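Local coordinates for 3-oxoacyl-[acyl-carrier-protein] synthase 3 (Pseudomonas aeruginosa, PDB 2X3E) that catalyses the condensation of acetyl-CoA with malonyl-ACP to acetoacetyl-ACP, the step that initiates bacterial fatty acid synthesis, at the interface of chains A and B. Coordinates in Å, arbitrary orientation; residue numbers count along the deposited sequence, not the author numbering. Chains: chain A/B, 3-oxoacyl-[acyl-carrier-protein] synthase 3.

Contact 1: the interface of chains A and B. Residues chain A 193-196, 209; chain B 84-88.
The thioether sulphur of A:Met193 slants over the rim of one face of the B:Phe85 ring, with SD 3.7 Å from CD1, while the opposite face carries CB of the preceding residue, B:Asp84, over its centre. The carbonyl oxygen of B:Pro88 lies at the ring edge, in plane. In this FabH homodimer of the thiolase-like superfamily, B:Phe85 and B:Cys87 form antiparallel bridges with A:Pro195 and A:Thr194 of strand 192-195. CG of A:Met193 stands anti to the backbone N (chi1 -159°), which carries the chain towards B:Phe85 at about a right angle to that side chain; a bend at chi3 then turns the methyl away from the ring. The other flat group is the A:Asn209 amide: ND2 gives a bond of 2.9 Å to A:Pro195 O, which lies almost in the amide plane, and also comes near SG of B:Cys86; it probably helps to hold that carbonyl in place. The thiol SG of B:Cys86 approaches the same oxygen, but its bond is weak.

Backbone groups carry the pairing. A:Thr194 N donates to B:Cys87 O at 2.7 Å. A:Thr194 O accepts from two amides: B:Cys86 N, 2.9 Å away, comes nearly along the C=O axis, whereas B:Cys87 N, at 3.1 Å, uses a lone pair in the carbonyl plane. The shorter bond is the more bent one, 133° at H against 163°. A:Thr194 divides its branches between two cysteines: its methyl CG2 meets CB of B:Cys86 at 3.9 Å, and OG1 passes beside CB of B:Cys87. At the far end water 1 joins A:Ala196 N to B:Asp84 O, next to which the A:Ala196 methyl packs at 3.5 Å from CB to O. B:Cys87 precedes a cis proline; in related FabH enzymes the residue at this place lines the partner's acyl pocket, and B:Cys87 may do the same.

Contact 2: the interface of chains A and B. Residues chain A 88-89, 92-93, 105; chain B 109, 117, 184, 312-315.
Two prolines of chain A pack by van der Waals contact on the backbone of B:Gly313, in the glycine-rich loop that leads into the last strand, 315-322, of this thiolase-like fold. A cis peptide before B:Leu314 helps to shape the loop. CB of A:Pro88, which itself follows a cis peptide, sits 3.3 Å from B:Gly313 N and also touches the B:Ala312 methyl. A:Pro92, at the start of helix 91-97, lays its CB alongside B:Gly313 and, crossing obliquely, sets CG against the methyl CG2 of B:Thr315 at 3.9 Å. The A:Ala89 methyl meets B:Ser109, with CB 3.4 Å from the hydroxyl OG, which chi1 of -179° turns anti to its backbone N.

Direct hydrogen bonding across the contact joins strand 104-109 to helix 114-127: A:Ala105 N donates to the phenol OH of B:Tyr117 at 3.2 Å, nearly straight at 165°.

Waters extend the polar contacts. Water 3 bridges A:Ala105 O and B:Ser109 O, two carbonyls of equivalent strands. Water 2 ties A:Pro92 O to OG of B:Ser184. Water 4 collects A:Ala89 O and A:Arg93 N and makes a longer link to B:Gly313 O.

Within chain B the loop is braced by B:Thr315, whose hydroxyl takes the crowded position between backbone N and carbonyl carbon. From there B:Thr315 OG1 donates over 2.9 Å to B:Ala312 O, arriving 41° above the carbonyl plane.

Contact 1: the interface of chains A and B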
loop_
_atom_site.group_PDB
_atom_site.type_symbol
_atom_site.label_atom_id
_atom_site.label_comp_id
_atom_site.label_asym_id
_atom_site.label_seq_id
_atom_site.Cartn_x
_atom_site.Cartn_y
_atom_site.Cartn_z
ATOM N N MET A 193 6.961 12.112 -10.807
ATOM C CA MET A 193 5.513 12.054 -10.633
ATOM C C MET A 193 4.721 11.540 -11.830
ATOM O O MET A 193 5.006 11.877 -12.973
ATOM C CB MET A 193 4.976 13.441 -10.268
ATOM C CG MET A 193 3.618 13.394 -9.573
ATOM S SD MET A 193 3.055 15.036 -9.181
ATOM C CE MET A 193 2.651 15.617 -10.815
ATOM N N THR A 194 3.709 10.731 -11.525
ATOM C CA THR A 194 2.627 10.419 -12.449
ATOM C C THR A 194 1.361 10.963 -11.807
ATOM O O THR A 194 0.905 10.429 -10.802
ATOM C CB THR A 194 2.478 8.909 -12.673
ATOM O OG1 THR A 194 3.721 8.379 -13.136
ATOM C CG2 THR A 194 1.385 8.620 -13.711
ATOM N N PRO A 195 0.804 12.048 -12.362
ATOM C CA PRO A 195 -0.384 12.632 -11.729
ATOM C C PRO A 195 -1.592 11.701 -11.726
ATOM O O PRO A 195 -1.667 10.773 -12.540
ATOM C CB PRO A 195 -0.676 13.872 -12.576
ATOM C CG PRO A 195 0.574 14.155 -13.337
ATOM C CD PRO A 195 1.306 12.863 -13.484
ATOM N N ALA A 196 -2.516 11.946 -10.800
ATOM C CA ALA A 196 -3.804 11.262 -10.805
ATOM C C ALA A 196 -4.657 11.815 -11.937
ATOM O O ALA A 196 -4.473 12.953 -12.365
ATOM C CB ALA A 196 -4.516 11.453 -9.478
ATOM N N ASN A 209 -2.404 11.642 -18.188
ATOM C CA ASN A 209 -1.589 11.748 -16.977
ATOM C C ASN A 209 -0.305 10.922 -17.117
ATOM O O ASN A 209 -0.269 9.732 -16.782
ATOM C CB ASN A 209 -2.394 11.362 -15.721
ATOM C CG ASN A 209 -2.938 9.935 -15.764
ATOM O OD1 ASN A 209 -3.512 9.502 -16.764
ATOM N ND2 ASN A 209 -2.779 9.209 -14.659
ATOM N N ASP B 84 -3.217 11.336 -3.912
ATOM C CA ASP B 84 -3.088 12.581 -4.660
ATOM C C ASP B 84 -2.472 12.344 -6.032
ATOM O O ASP B 84 -2.692 13.122 -6.958
ATOM C CB ASP B 84 -2.205 13.577 -3.896
ATOM C CG ASP B 84 -2.889 14.177 -2.661
ATOM O OD1 ASP B 84 -4.078 13.883 -2.393
ATOM O OD2 ASP B 84 -2.212 14.966 -1.956
ATOM N N PHE B 85 -1.662 11.292 -6.138
ATOM C CA PHE B 85 -0.969 10.952 -7.381
ATOM C C PHE B 85 -1.160 9.472 -7.691
ATOM O O PHE B 85 -1.581 8.708 -6.827
ATOM C CB PHE B 85 0.524 11.262 -7.244
ATOM C CG PHE B 85 0.817 12.486 -6.404
ATOM C CD1 PHE B 85 0.515 13.756 -6.874
ATOM C CD2 PHE B 85 1.372 12.358 -5.138
ATOM C CE1 PHE B 85 0.771 14.882 -6.102
ATOM C CE2 PHE B 85 1.642 13.483 -4.360
ATOM C CZ PHE B 85 1.336 14.746 -4.842
ATOM N N CYS B 86 -0.870 9.074 -8.926
ATOM C CA CYS B 86 -0.694 7.656 -9.247
ATOM C C CYS B 86 0.691 7.210 -8.777
ATOM O O CYS B 86 0.876 6.073 -8.360
ATOM C CB CYS B 86 -0.844 7.402 -10.746
ATOM S SG CYS B 86 -2.521 7.652 -11.354
ATOM N N CYS B 87 1.660 8.119 -8.880
ATOM C CA CYS B 87 3.005 7.927 -8.351
ATOM C C CYS B 87 3.533 9.323 -8.035
ATOM O O CYS B 87 3.429 10.212 -8.874
ATOM C CB CYS B 87 3.899 7.241 -9.385
ATOM S SG CYS B 87 5.595 6.855 -8.819
ATOM N N PRO B 88 4.077 9.543 -6.831
ATOM C CA PRO B 88 4.329 8.637 -5.721
ATOM C C PRO B 88 3.127 8.453 -4.807
ATOM O O PRO B 88 2.034 8.910 -5.115
ATOM C CB PRO B 88 5.426 9.367 -4.951
ATOM C CG PRO B 88 5.080 10.804 -5.118
ATOM C CD PRO B 88 4.507 10.919 -6.507
HETATM O O HOH W 1 -2.008 14.353 -9.264
#

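Contact 2: the interface of chains A and B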
loop_
_atom_site.group_PDB
_atom_site.type_symbol
_atom_site.label_atom_id
_atom_site.label_comp_id
_atom_site.label_asym_id
_atom_site.label_seq_id
_atom_site.Cartn_x
_atom_site.Cartn_y
_atom_site.Cartn_z
ATOM N N PRO A 88 -10.380 -1.795 -6.577
ATOM C CA PRO A 88 -9.571 -2.154 -5.419
ATOM C C PRO A 88 -8.076 -2.228 -5.714
ATOM O O PRO A 88 -7.625 -1.853 -6.800
ATOM C CB PRO A 88 -10.089 -3.553 -5.077
ATOM C CG PRO A 88 -10.421 -4.145 -6.393
ATOM C CD PRO A 88 -10.981 -2.994 -7.199
ATOM N N ALA A 89 -7.320 -2.696 -4.730
ATOM C CA ALA A 89 -5.952 -3.129 -4.954
ATOM C C ALA A 89 -5.910 -4.292 -5.956
ATOM O O ALA A 89 -6.921 -4.951 -6.229
ATOM C CB ALA A 89 -5.312 -3.540 -3.625
ATOM N N PRO A 92 -5.473 -8.646 -4.122
ATOM C CA PRO A 92 -6.494 -9.686 -3.905
ATOM C C PRO A 92 -6.762 -10.533 -5.156
ATOM O O PRO A 92 -6.828 -11.764 -5.050
ATOM C CB PRO A 92 -7.724 -8.890 -3.487
ATOM C CG PRO A 92 -7.168 -7.644 -2.863
ATOM C CD PRO A 92 -5.933 -7.324 -3.663
ATOM N N ARG A 93 -6.904 -9.888 -6.318
ATOM C CA ARG A 93 -7.142 -10.617 -7.567
ATOM C C ARG A 93 -5.989 -11.573 -7.867
ATOM O O ARG A 93 -6.214 -12.722 -8.243
ATOM C CB ARG A 93 -7.360 -9.667 -8.754
ATOM C CG ARG A 93 -7.771 -10.393 -10.047
ATOM C CD ARG A 93 -7.999 -9.444 -11.218
ATOM N NE ARG A 93 -8.436 -10.174 -12.408
ATOM C CZ ARG A 93 -8.815 -9.605 -13.549
ATOM N NH1 ARG A 93 -8.813 -8.287 -13.674
ATOM N NH2 ARG A 93 -9.201 -10.358 -14.570
ATOM N N ALA A 105 -4.256 -9.721 1.653
ATOM C CA ALA A 105 -3.757 -9.188 0.380
ATOM C C ALA A 105 -3.949 -7.685 0.264
ATOM O O ALA A 105 -5.046 -7.186 0.499
ATOM C CB ALA A 105 -4.445 -9.898 -0.791
ATOM N N SER B 109 -3.251 0.038 0.013
ATOM C CA SER B 109 -4.512 -0.094 -0.716
ATOM C C SER B 109 -5.272 -1.351 -0.306
ATOM O O SER B 109 -4.842 -2.470 -0.580
ATOM C CB SER B 109 -4.264 -0.100 -2.229
ATOM O OG SER B 109 -5.482 -0.196 -2.960
ATOM N N TYR B 117 -6.461 -3.232 7.607
ATOM C CA TYR B 117 -5.178 -3.644 7.025
ATOM C C TYR B 117 -4.043 -2.724 7.473
ATOM O O TYR B 117 -2.926 -3.185 7.737
ATOM C CB TYR B 117 -5.236 -3.700 5.489
ATOM C CG TYR B 117 -5.636 -5.055 4.939
ATOM C CD1 TYR B 117 -6.972 -5.422 4.827
ATOM C CD2 TYR B 117 -4.671 -5.976 4.533
ATOM C CE1 TYR B 117 -7.345 -6.671 4.324
ATOM C CE2 TYR B 117 -5.034 -7.222 4.016
ATOM C CZ TYR B 117 -6.376 -7.563 3.920
ATOM O OH TYR B 117 -6.732 -8.797 3.418
ATOM N N SER B 184 -9.313 -12.010 1.961
ATOM C CA SER B 184 -9.635 -11.480 0.654
ATOM C C SER B 184 -10.328 -12.539 -0.201
ATOM O O SER B 184 -10.226 -13.745 0.065
ATOM C CB SER B 184 -8.355 -11.035 -0.053
ATOM O OG SER B 184 -7.574 -12.161 -0.427
ATOM N N ALA B 312 -13.882 -3.507 -1.278
ATOM C CA ALA B 312 -13.435 -3.869 -2.610
ATOM C C ALA B 312 -12.167 -4.713 -2.540
ATOM O O ALA B 312 -11.325 -4.538 -1.645
ATOM C CB ALA B 312 -13.214 -2.619 -3.449
ATOM N N GLY B 313 -12.056 -5.643 -3.482
ATOM C CA GLY B 313 -10.944 -6.582 -3.529
ATOM C C GLY B 313 -11.377 -7.923 -4.092
ATOM O O GLY B 313 -10.878 -8.327 -5.140
ATOM N N LEU B 314 -12.275 -8.637 -3.408
ATOM C CA LEU B 314 -12.829 -8.246 -2.105
ATOM C C LEU B 314 -11.812 -8.388 -0.979
ATOM O O LEU B 314 -10.887 -9.184 -1.064
ATOM C CB LEU B 314 -14.042 -9.108 -1.753
ATOM C CG LEU B 314 -15.207 -9.086 -2.731
ATOM C CD1 LEU B 314 -16.336 -9.962 -2.203
ATOM C CD2 LEU B 314 -15.672 -7.661 -2.980
ATOM N N THR B 315 -12.009 -7.606 0.076
ATOM C CA THR B 315 -11.172 -7.663 1.269
ATOM C C THR B 315 -12.042 -7.685 2.517
ATOM O O THR B 315 -13.191 -7.256 2.490
ATOM C CB THR B 315 -10.237 -6.441 1.357
ATOM O OG1 THR B 315 -10.990 -5.238 1.148
ATOM C CG2 THR B 315 -9.132 -6.534 0.324
HETATM O O HOH W 2 -8.091 -13.290 -2.885
HETATM O O HOH W 3 -6.332 -4.974 -0.724
HETATM O O HOH W 4 -8.238 -7.322 -6.574
#

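Contact 1 and contact 2 lie about 21 Å apart, measured between the centres of their C-alpha atoms, in one two-fold interface of the homodimer. Both use the segment around A:Pro88 and B:Pro88, each after a cis peptide, so each copy of this segment makes both kinds of contact. Its 84-87 part meets the partner's strand 192-195 and its 88-92 part packs on the partner's loop 312-314, with residue 88 common to both. The centre of contact 2 is about 8 Å from B:Ala112. Contact 2 includes B:Ser109, in the strand leading to that active-site position, which the dimer may help to shape.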